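Taurine:2-oxoglutarate aminotransferase (Bifidobacterium kashiwanohense PV20-2, PDB 6JIX) probably transfers the amino group of taurine to 2-oxoglutarate, as a class-III aminotransferase that uses pyridoxal 5'-phosphate as cofactor. Local coordinates at residues T131-I136 / Y245-I250; P274-F279 / V293-R298. One frame throughout, in Å; residues are numbered along the deposited sequence.

Contact 1: residues T131-I136 / Y245-I250; sequences TGRPKI and YGILMI
Arg133 sends CG anti to its own carbonyl carbon (chi1 -46°) and then runs extended from CG to NE, which carries its guanidinium across to the backbone of Tyr245 and Gly246. Both segments are turns that lead from a helix into a parallel strand of the large mixed sheet of the fold type I PLP-dependent enzymes, to which class-III aminotransferases belong. Strand 213-219 lies between the two strands, so side chains bridge the gap. Arg133 grips one atom end-on. Its NH1 lies 3.0 Å from Tyr245 O, and NH2 lies 3.1 Å from the same Tyr245 O. The oxygen sits in the guanidinium plane. NH2 meets it in the carbonyl plane on a lone pair, while NH1 stands above that plane. NH1 also bonds to Val213 O, on the strand in between. Gly246 O lies over one face of the guanidinium without a hydrogen bond. Both segments leave their helices through a glycine with positive phi, Gly132 and Gly246. Thr131 OG1 accepts from Arg133 N, 3.2 Å away, which makes an ST turn at the helix end; it also bonds to Ala127 O. CG2 of Thr131 turns to strand 248-252. There Thr131 and Leu248 pass each other in opposite directions, with Thr131 CG2 3.7 Å from Leu248 CG.

Contact 2: residues P274-F279 / V293-R298; sequences PDMFTF and VVVSKR
Phe277 and Val294 are a hydrogen-bonded pair of an antiparallel beta hairpin, strands 276-279 and 291-296, with side chains side by side on one face of the sheet. Here the large sheet changes from parallel to antiparallel. From CB, the Phe277 side chain takes CG between the backbone N and the carbonyl carbon (chi1 61°), which lays the ring alongside Val294. CD1 comes near Val294 CB. Further out, CE1 meets both CB and CG1 of Val294, and CE2 meets CG2. At the tip, Phe277 CZ is 3.4 Å from Val294 CG2. This is a CH-pi contact: Val294 CB stands 3.8 Å from the centroid of the Phe277 ring, over one face and offset toward the rim. Tyr107 meets the Phe277 ring edge-to-face. Phe279 crosses Val294 at about a right angle and touches CG2 through CE1.

The backbones are joined by Val294 N to Phe277 O at 2.9 Å, and by Phe277 N to Val294 O at 3.2 Å. A third bond, from Ser296 N to Asp275 O, closes the end of the pairing. On the other face, Met276 lies beside Val295, with Met276 CG 3.9 Å from Val295 CG1. Its SD also reaches Val293 CG1. Helix 116-131 covers Met276, Thr278 and Val293. Thr278 OG1 is hydrogen-bonded to Asn120 OD1, in the pyridoxal 5'-phosphate pocket, and the Thr278 side chain is about 6 Å from the cofactor. Ser296 is the N-cap of helix 297-305, its OG bonded to Ile299 N. Asp275 OD2 forms a salt bridge with Arg239 NH1. A water joins Ser296 to Asp275, in the loop before strand 276-279. It lies 2.8 Å from Ser296 OG and donates to Asp275 OD1 at 2.7 Å.

How the contacts relate
Contact 1 closes before contact 2 opens along the chain, and their centres lie 13 Å apart on the same side of the chain's centre. Both belong to the seven-stranded mixed sheet. Strands 248-252 and 276-279 are parallel neighbours in it, so segment 245-250 of contact 1 borders segment 274-279 of contact 2. Met249 N lies 3.0 Å from Asp275 OD2, a probable hydrogen bond. Helix 116-131 packs on side chains of both contacts. Contact 1 lies at the surface, away from the annotated sites. Contact 2 is buried and lies near the cofactor, so the shared sheet runs from a surface contact to the neighbourhood of the PLP site.

Contact 1: residues T131-I136 / Y245-I250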
loop_
_atom_site.group_PDB
_atom_site.type_symbol
_atom_site.label_atom_id
_atom_site.label_comp_id
_atom_site.label_asym_id
_atom_site.label_seq_id
_atom_site.Cartn_x
_atom_site.Cartn_y
_atom_site.Cartn_z
ATOM N N THR A 131 -12.046 17.560 10.792
ATOM C CA THR A 131 -12.535 18.011 12.088
ATOM C C THR A 131 -11.559 18.953 12.783
ATOM O O THR A 131 -11.956 19.663 13.712
ATOM C CB THR A 131 -12.817 16.824 13.020
ATOM O OG1 THR A 131 -11.587 16.145 13.311
ATOM C CG2 THR A 131 -13.805 15.840 12.400
ATOM N N GLY A 132 -10.290 18.957 12.384
ATOM C CA GLY A 132 -9.315 19.715 13.136
ATOM C C GLY A 132 -8.973 19.159 14.501
ATOM O O GLY A 132 -8.310 19.845 15.283
ATOM N N ARG A 133 -9.420 17.958 14.828
ATOM C CA ARG A 133 -9.198 17.388 16.149
ATOM C C ARG A 133 -8.126 16.308 16.072
ATOM O O ARG A 133 -7.987 15.654 15.038
ATOM C CB ARG A 133 -10.492 16.783 16.709
ATOM C CG ARG A 133 -11.731 17.660 16.569
ATOM C CD ARG A 133 -12.974 16.861 16.876
ATOM N NE ARG A 133 -14.147 17.710 16.952
ATOM C CZ ARG A 133 -15.328 17.299 17.388
ATOM N NH1 ARG A 133 -15.492 16.049 17.792
ATOM N NH2 ARG A 133 -16.348 18.141 17.414
ATOM N N PRO A 134 -7.373 16.060 17.148
ATOM C CA PRO A 134 -6.208 15.164 17.015
ATOM C C PRO A 134 -6.477 13.672 17.205
ATOM O O PRO A 134 -5.767 12.851 16.620
ATOM C CB PRO A 134 -5.260 15.685 18.103
ATOM C CG PRO A 134 -6.188 16.224 19.178
ATOM C CD PRO A 134 -7.449 16.692 18.483
ATOM N N LYS A 135 -7.480 13.299 18.001
ATOM C CA LYS A 135 -7.575 11.947 18.544
ATOM C C LYS A 135 -8.417 11.019 17.678
ATOM O O LYS A 135 -9.438 11.427 17.117
ATOM C CB LYS A 135 -8.165 11.989 19.955
ATOM C CG LYS A 135 -7.181 12.423 21.023
ATOM C CD LYS A 135 -7.870 12.619 22.364
ATOM C CE LYS A 135 -7.143 13.670 23.209
ATOM N NZ LYS A 135 -7.341 13.453 24.667
ATOM N N ILE A 136 -8.008 9.751 17.636
ATOM C CA ILE A 136 -8.736 8.666 16.983
ATOM C C ILE A 136 -9.070 7.630 18.049
ATOM O O ILE A 136 -8.168 7.144 18.745
ATOM C CB ILE A 136 -7.915 8.002 15.862
ATOM C CG1 ILE A 136 -7.513 9.006 14.775
ATOM C CG2 ILE A 136 -8.662 6.778 15.322
ATOM C CD1 ILE A 136 -8.667 9.553 13.945
ATOM N N TYR A 245 -21.391 14.353 19.401
ATOM C CA TYR A 245 -20.120 14.988 19.723
ATOM C C TYR A 245 -19.400 15.600 18.528
ATOM O O TYR A 245 -18.375 16.258 18.718
ATOM C CB TYR A 245 -19.215 13.966 20.415
ATOM C CG TYR A 245 -19.721 13.635 21.801
ATOM C CD1 TYR A 245 -19.942 14.639 22.733
ATOM C CD2 TYR A 245 -19.992 12.331 22.176
ATOM C CE1 TYR A 245 -20.399 14.353 23.996
ATOM C CE2 TYR A 245 -20.453 12.035 23.447
ATOM C CZ TYR A 245 -20.664 13.055 24.353
ATOM O OH TYR A 245 -21.138 12.783 25.626
ATOM N N GLY A 246 -19.920 15.437 17.315
ATOM C CA GLY A 246 -19.242 15.939 16.141
ATOM C C GLY A 246 -18.066 15.101 15.695
ATOM O O GLY A 246 -17.169 15.620 15.028
ATOM N N ILE A 247 -18.025 13.834 16.084
ATOM C CA ILE A 247 -16.972 12.894 15.731
ATOM C C ILE A 247 -17.384 12.165 14.461
ATOM O O ILE A 247 -18.525 11.688 14.353
ATOM C CB ILE A 247 -16.760 11.895 16.882
ATOM C CG1 ILE A 247 -16.233 12.584 18.141
ATOM C CG2 ILE A 247 -15.925 10.712 16.439
ATOM C CD1 ILE A 247 -16.588 11.823 19.429
ATOM N N LEU A 248 -16.459 12.035 13.508
ATOM C CA LEU A 248 -16.748 11.241 12.322
ATOM C C LEU A 248 -16.701 9.761 12.668
ATOM O O LEU A 248 -15.858 9.313 13.453
ATOM C CB LEU A 248 -15.752 11.542 11.197
ATOM C CG LEU A 248 -15.626 13.007 10.775
ATOM C CD1 LEU A 248 -14.501 13.184 9.792
ATOM C CD2 LEU A 248 -16.918 13.475 10.179
ATOM N N MET A 249 -17.612 8.998 12.083
ATOM C CA MET A 249 -17.602 7.550 12.218
ATOM C C MET A 249 -17.001 6.958 10.958
ATOM O O MET A 249 -17.419 7.300 9.846
ATOM C CB MET A 249 -19.003 6.999 12.433
ATOM C CG MET A 249 -19.045 5.533 12.705
ATOM S SD MET A 249 -20.762 5.006 12.921
ATOM C CE MET A 249 -20.526 3.412 13.707
ATOM N N ILE A 250 -15.970 6.142 11.129
ATOM C CA ILE A 250 -15.312 5.472 10.018
ATOM C C ILE A 250 -15.495 3.984 10.212
ATOM O O ILE A 250 -14.941 3.410 11.157
ATOM C CB ILE A 250 -13.817 5.820 9.936
ATOM C CG1 ILE A 250 -13.597 7.337 10.037
ATOM C CG2 ILE A 250 -13.210 5.225 8.678
ATOM C CD1 ILE A 250 -12.139 7.733 10.104
#

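Contact 2: residues P274-F279 / V293-R298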
loop_
_atom_site.group_PDB
_atom_site.type_symbol
_atom_site.label_atom_id
_atom_site.label_comp_id
_atom_site.label_asym_id
_atom_site.label_seq_id
_atom_site.Cartn_x
_atom_site.Cartn_y
_atom_site.Cartn_z
ATOM N N PRO A 274 -22.016 5.710 7.894
ATOM C CA PRO A 274 -20.730 6.237 8.370
ATOM C C PRO A 274 -20.247 7.414 7.539
ATOM O O PRO A 274 -20.520 7.515 6.338
ATOM C CB PRO A 274 -19.789 5.040 8.221
ATOM C CG PRO A 274 -20.401 4.229 7.106
ATOM C CD PRO A 274 -21.877 4.371 7.289
ATOM N N ASP A 275 -19.507 8.318 8.190
ATOM C CA ASP A 275 -18.994 9.466 7.453
ATOM C C ASP A 275 -17.975 9.049 6.404
ATOM O O ASP A 275 -17.851 9.701 5.356
ATOM C CB ASP A 275 -18.394 10.472 8.418
ATOM C CG ASP A 275 -19.425 11.055 9.323
ATOM O OD1 ASP A 275 -20.022 12.086 8.920
ATOM O OD2 ASP A 275 -19.649 10.471 10.414
ATOM N N MET A 276 -17.281 7.945 6.652
ATOM C CA MET A 276 -16.300 7.392 5.743
ATOM C C MET A 276 -16.291 5.895 5.962
ATOM O O MET A 276 -16.651 5.415 7.033
ATOM C CB MET A 276 -14.904 7.968 6.000
ATOM C CG MET A 276 -14.682 9.339 5.412
ATOM S SD MET A 276 -13.020 9.943 5.716
ATOM C CE MET A 276 -13.065 10.277 7.490
ATOM N N PHE A 277 -15.941 5.149 4.930
ATOM C CA PHE A 277 -15.647 3.751 5.174
ATOM C C PHE A 277 -14.554 3.321 4.212
ATOM O O PHE A 277 -14.404 3.878 3.116
ATOM C CB PHE A 277 -16.891 2.849 5.079
ATOM C CG PHE A 277 -17.569 2.856 3.741
ATOM C CD1 PHE A 277 -18.472 3.850 3.413
ATOM C CD2 PHE A 277 -17.334 1.834 2.820
ATOM C CE1 PHE A 277 -19.105 3.849 2.171
ATOM C CE2 PHE A 277 -17.955 1.825 1.577
ATOM C CZ PHE A 277 -18.844 2.833 1.249
ATOM N N THR A 278 -13.780 2.337 4.652
ATOM C CA THR A 278 -12.592 1.892 3.956
ATOM C C THR A 278 -12.803 0.464 3.468
ATOM O O THR A 278 -13.552 -0.322 4.063
ATOM C CB THR A 278 -11.385 1.964 4.867
ATOM O OG1 THR A 278 -11.657 1.177 6.031
ATOM C CG2 THR A 278 -11.095 3.418 5.289
ATOM N N PHE A 279 -12.124 0.143 2.373
ATOM C CA PHE A 279 -12.318 -1.112 1.671
ATOM C C PHE A 279 -11.003 -1.473 1.007
ATOM O O PHE A 279 -10.151 -0.610 0.783
ATOM C CB PHE A 279 -13.440 -1.025 0.621
ATOM C CG PHE A 279 -13.148 -0.048 -0.502
ATOM C CD1 PHE A 279 -13.563 1.281 -0.443
ATOM C CD2 PHE A 279 -12.439 -0.462 -1.605
ATOM C CE1 PHE A 279 -13.274 2.162 -1.479
ATOM C CE2 PHE A 279 -12.146 0.415 -2.632
ATOM C CZ PHE A 279 -12.567 1.725 -2.569
ATOM N N VAL A 293 -11.130 4.850 0.221
ATOM C CA VAL A 293 -11.963 5.520 1.211
ATOM C C VAL A 293 -13.135 6.129 0.462
ATOM O O VAL A 293 -12.933 6.895 -0.486
ATOM C CB VAL A 293 -11.205 6.620 1.984
ATOM C CG1 VAL A 293 -12.006 7.054 3.192
ATOM C CG2 VAL A 293 -9.815 6.155 2.383
ATOM N N VAL A 294 -14.342 5.783 0.865
ATOM C CA VAL A 294 -15.542 6.451 0.379
ATOM C C VAL A 294 -15.897 7.553 1.367
ATOM O O VAL A 294 -16.013 7.305 2.578
ATOM C CB VAL A 294 -16.701 5.459 0.229
ATOM C CG1 VAL A 294 -17.852 6.129 -0.477
ATOM C CG2 VAL A 294 -16.220 4.205 -0.484
ATOM N N VAL A 295 -16.048 8.772 0.865
ATOM C CA VAL A 295 -16.243 9.911 1.743
ATOM C C VAL A 295 -17.600 10.533 1.453
ATOM O O VAL A 295 -18.089 10.521 0.324
ATOM C CB VAL A 295 -15.095 10.948 1.614
ATOM C CG1 VAL A 295 -13.740 10.262 1.741
ATOM C CG2 VAL A 295 -15.179 11.706 0.305
ATOM N N SER A 296 -18.207 11.076 2.501
ATOM C CA SER A 296 -19.488 11.760 2.450
ATOM C C SER A 296 -19.412 13.041 1.607
ATOM O O SER A 296 -18.331 13.556 1.285
ATOM C CB SER A 296 -19.907 12.125 3.862
ATOM O OG SER A 296 -18.988 13.089 4.355
ATOM N N LYS A 297 -20.591 13.566 1.249
ATOM C CA LYS A 297 -20.639 14.865 0.578
ATOM C C LYS A 297 -20.003 15.954 1.434
ATOM O O LYS A 297 -19.242 16.780 0.928
ATOM C CB LYS A 297 -22.081 15.247 0.250
ATOM C CG LYS A 297 -22.610 14.720 -1.081
ATOM C CD LYS A 297 -24.149 14.792 -1.158
ATOM C CE LYS A 297 -24.732 13.663 -2.013
ATOM N NZ LYS A 297 -24.369 13.740 -3.470
ATOM N N ARG A 298 -20.288 15.968 2.739
ATOM C CA ARG A 298 -19.678 16.978 3.603
ATOM C C ARG A 298 -18.162 16.915 3.507
ATOM O O ARG A 298 -17.498 17.932 3.284
ATOM C CB ARG A 298 -20.142 16.810 5.052
HETATM O O HOH W 1 -20.231 13.718 6.826
#